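Local coordinates for cell surface protein (Faecalibacterium prausnitzii A2-165, PDB 4GT6) that is of unknown function but, as an extracellular leucine-rich repeat protein of the BspA type, probably binds other proteins at the bacterial cell surface, at residues I17-N22 with P50-G55. Numbering follows the deposited sequence.
Sequences ILNADN and PVSKIG
Asn19 and Ser52 bring their polar ends together where the turn of residues 19-22 meets the strand holding residues 50-54: Asn19 ND2 lies 3.3 Å from Ser52 OG. Both groups are hydrogen-bonded to the hydroxyl of Thr23, the residue just after the turn, and Asn19 ND2 is also bonded to Thr25 OG1, so the amide and three hydroxyls form a small polar cluster. Asparagine suits this place because one NH2 group can serve two acceptors while its carbonyl oxygen, OD1, is bonded elsewhere. Its CG stands opposite the carbonyl carbon (chi1 -59°), which swings the amide toward Ser52. The CB of Ser52 points toward the turn, and a one-carbon side chain is long enough to bring OG close to both Asn19 ND2 and Thr23 OG1.

The second touch is nonpolar against polar. In Pro50 the ring carbon next to the nitrogen, CD, comes 3.6 Å from Asn22 O, a van der Waals approach to the end of the turn. Proline has no N-H to donate, but its carbonyl can still join the strand pairing, so its backbone bond to Ala24 must use Pro50 O.

Within the hairpin, Asn22 N donates to Asn19 O at 3.1 Å, closing a type I beta turn. Asn22 has positive phi (64°), a conformation that asparagine tolerates well, and Asp21 OD1 is hydrogen-bonded to Thr23 OG1, tying the turn to the residue just before strand 24-29.

This is a small surface contact, burying 126 Å² in all. The turn joins antiparallel strands 14-18 and 24-29, and strand 24-29 runs parallel to strand 47-54, with Ser52 also backbone-bonded to Ala24. The hairpin's end thus reaches past its own second strand to strand 47-54, which pairs onward with strand 77-78 at the N-terminal end of the leucine-rich repeat array.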
ATOM      1  N   ILE A  17       9.723  30.732 -13.124  1.00 17.49           N
ATOM      2  CA  ILE A  17       9.236  31.853 -12.313  1.00 17.83           C
ATOM      3  C   ILE A  17      10.347  32.193 -11.298  1.00 22.43           C
ATOM      4  O   ILE A  17      11.232  31.362 -11.043  1.00 19.30           O
ATOM      5  CB  ILE A  17       7.868  31.576 -11.641  1.00 20.61           C
ATOM      6  CG1 ILE A  17       7.943  30.388 -10.642  1.00 19.57           C
ATOM      7  CG2 ILE A  17       6.763  31.397 -12.708  1.00 22.37           C
ATOM      8  CD1 ILE A  17       6.750  30.230  -9.677  1.00 28.03           C
ATOM      9  N   LEU A  18      10.285  33.398 -10.728  1.00 20.89           N
ATOM     10  CA  LEU A  18      11.273  33.863  -9.758  1.00 21.83           C
ATOM     11  C   LEU A  18      10.734  33.709  -8.358  1.00 25.53           C
ATOM     12  O   LEU A  18       9.584  34.065  -8.080  1.00 26.65           O
ATOM     13  CB  LEU A  18      11.676  35.326 -10.061  1.00 23.02           C
ATOM     14  CG  LEU A  18      12.105  35.605 -11.519  1.00 28.15           C
ATOM     15  CD1 LEU A  18      12.360  37.103 -11.753  1.00 30.14           C
ATOM     16  CD2 LEU A  18      13.337  34.778 -11.925  1.00 29.82           C
ATOM     17  N   ASN A  19      11.572  33.149  -7.470  1.00 20.26           N
ATOM     18  CA  ASN A  19      11.252  32.913  -6.062  1.00 18.88           C
ATOM     19  C   ASN A  19      11.682  34.104  -5.196  1.00 21.63           C
ATOM     20  O   ASN A  19      12.552  34.882  -5.610  1.00 21.34           O
ATOM     21  CB  ASN A  19      11.942  31.638  -5.607  1.00 17.93           C
ATOM     22  CG  ASN A  19      11.510  30.446  -6.435  1.00 28.45           C
ATOM     23  OD1 ASN A  19      10.363  30.358  -6.866  1.00 26.63           O
ATOM     24  ND2 ASN A  19      12.426  29.543  -6.710  1.00 20.14           N
ATOM     25  N   ALA A  20      11.088  34.224  -3.994  1.00 20.77           N
ATOM     26  CA  ALA A  20      11.366  35.301  -3.034  1.00 21.75           C
ATOM     27  C   ALA A  20      12.842  35.317  -2.563  1.00 24.69           C
ATOM     28  O   ALA A  20      13.304  36.361  -2.102  1.00 25.90           O
ATOM     29  CB  ALA A  20      10.449  35.161  -1.822  1.00 23.19           C
ATOM     30  N   ASP A  21      13.558  34.170  -2.638  1.00 17.99           N
ATOM     31  CA  ASP A  21      14.961  34.089  -2.185  1.00 16.93           C
ATOM     32  C   ASP A  21      15.945  34.238  -3.363  1.00 18.75           C
ATOM     33  O   ASP A  21      17.102  33.839  -3.244  1.00 16.48           O
ATOM     34  CB  ASP A  21      15.207  32.760  -1.437  1.00 17.80           C
ATOM     35  CG  ASP A  21      15.116  31.523  -2.309  1.00 19.95           C
ATOM     36  OD1 ASP A  21      14.629  31.636  -3.457  1.00 18.68           O
ATOM     37  OD2 ASP A  21      15.518  30.429  -1.836  1.00 22.32           O
ATOM     38  N   ASN A  22      15.487  34.808  -4.494  1.00 14.87           N
ATOM     39  CA  ASN A  22      16.329  35.040  -5.689  1.00 14.81           C
ATOM     40  C   ASN A  22      16.849  33.744  -6.348  1.00 18.20           C
ATOM     41  O   ASN A  22      17.898  33.750  -6.982  1.00 18.65           O
ATOM     42  CB  ASN A  22      17.495  35.994  -5.378  1.00 16.28           C
ATOM     43  CG  ASN A  22      17.019  37.397  -5.189  1.00 31.31           C
ATOM     44  OD1 ASN A  22      15.969  37.797  -5.716  1.00 24.92           O
ATOM     45  ND2 ASN A  22      17.781  38.169  -4.444  1.00 24.22           N
ATOM     46  N   PRO A  50      19.960  30.745  -9.633  1.00 16.97           N
ATOM     47  CA  PRO A  50      20.096  29.275  -9.495  1.00 16.04           C
ATOM     48  C   PRO A  50      18.712  28.624  -9.517  1.00 18.36           C
ATOM     49  O   PRO A  50      17.747  29.211  -9.010  1.00 17.10           O
ATOM     50  CB  PRO A  50      20.739  29.103  -8.097  1.00 18.48           C
ATOM     51  CG  PRO A  50      21.242  30.463  -7.732  1.00 24.25           C
ATOM     52  CD  PRO A  50      20.286  31.427  -8.369  1.00 18.78           C
ATOM     53  N   VAL A  51      18.593  27.421 -10.101  1.00 15.18           N
ATOM     54  CA  VAL A  51      17.312  26.700 -10.142  1.00 14.68           C
ATOM     55  C   VAL A  51      17.175  25.855  -8.864  1.00 16.97           C
ATOM     56  O   VAL A  51      17.885  24.862  -8.700  1.00 15.85           O
ATOM     57  CB  VAL A  51      17.212  25.858 -11.436  1.00 17.64           C
ATOM     58  CG1 VAL A  51      15.990  24.939 -11.416  1.00 17.57           C
ATOM     59  CG2 VAL A  51      17.190  26.773 -12.667  1.00 17.59           C
ATOM     60  N   SER A  52      16.250  26.240  -7.977  1.00 14.30           N
ATOM     61  CA  SER A  52      16.059  25.555  -6.684  1.00 12.67           C
ATOM     62  C   SER A  52      14.916  24.548  -6.715  1.00 15.75           C
ATOM     63  O   SER A  52      14.802  23.723  -5.798  1.00 15.19           O
ATOM     64  CB  SER A  52      15.792  26.576  -5.572  1.00 15.91           C
ATOM     65  OG  SER A  52      14.584  27.263  -5.859  1.00 16.88           O
ATOM     66  N   LYS A  53      14.066  24.599  -7.757  1.00 13.84           N
ATOM     67  CA  LYS A  53      12.912  23.710  -7.775  1.00 12.77           C
ATOM     68  C   LYS A  53      12.483  23.321  -9.169  1.00 16.19           C
ATOM     69  O   LYS A  53      12.512  24.140 -10.095  1.00 15.20           O
ATOM     70  CB  LYS A  53      11.720  24.401  -7.038  1.00 14.65           C
ATOM     71  CG  LYS A  53      10.397  23.612  -7.080  1.00 15.18           C
ATOM     72  CD  LYS A  53       9.298  24.296  -6.252  1.00 17.06           C
ATOM     73  CE  LYS A  53       7.983  23.524  -6.293  1.00 22.26           C
ATOM     74  NZ  LYS A  53       6.930  24.326  -5.587  1.00 23.06           N
ATOM     75  N   ILE A  54      12.080  22.049  -9.308  1.00 12.85           N
ATOM     76  CA  ILE A  54      11.407  21.555 -10.521  1.00 12.76           C
ATOM     77  C   ILE A  54       9.935  21.711 -10.208  1.00 16.42           C
ATOM     78  O   ILE A  54       9.434  21.053  -9.296  1.00 14.64           O
ATOM     79  CB  ILE A  54      11.800  20.108 -10.857  1.00 15.11           C
ATOM     80  CG1 ILE A  54      13.330  20.023 -11.153  1.00 15.98           C
ATOM     81  CG2 ILE A  54      10.944  19.612 -12.070  1.00 13.19           C
ATOM     82  CD1 ILE A  54      13.864  18.603 -11.095  1.00 18.95           C
ATOM     83  N   GLY A  55       9.264  22.606 -10.917  1.00 14.19           N
ATOM     84  CA  GLY A  55       7.868  22.909 -10.623  1.00 13.47           C
ATOM     85  C   GLY A  55       6.922  21.740 -10.791  1.00 15.83           C
ATOM     86  O   GLY A  55       7.251  20.727 -11.427  1.00 15.03           O
TER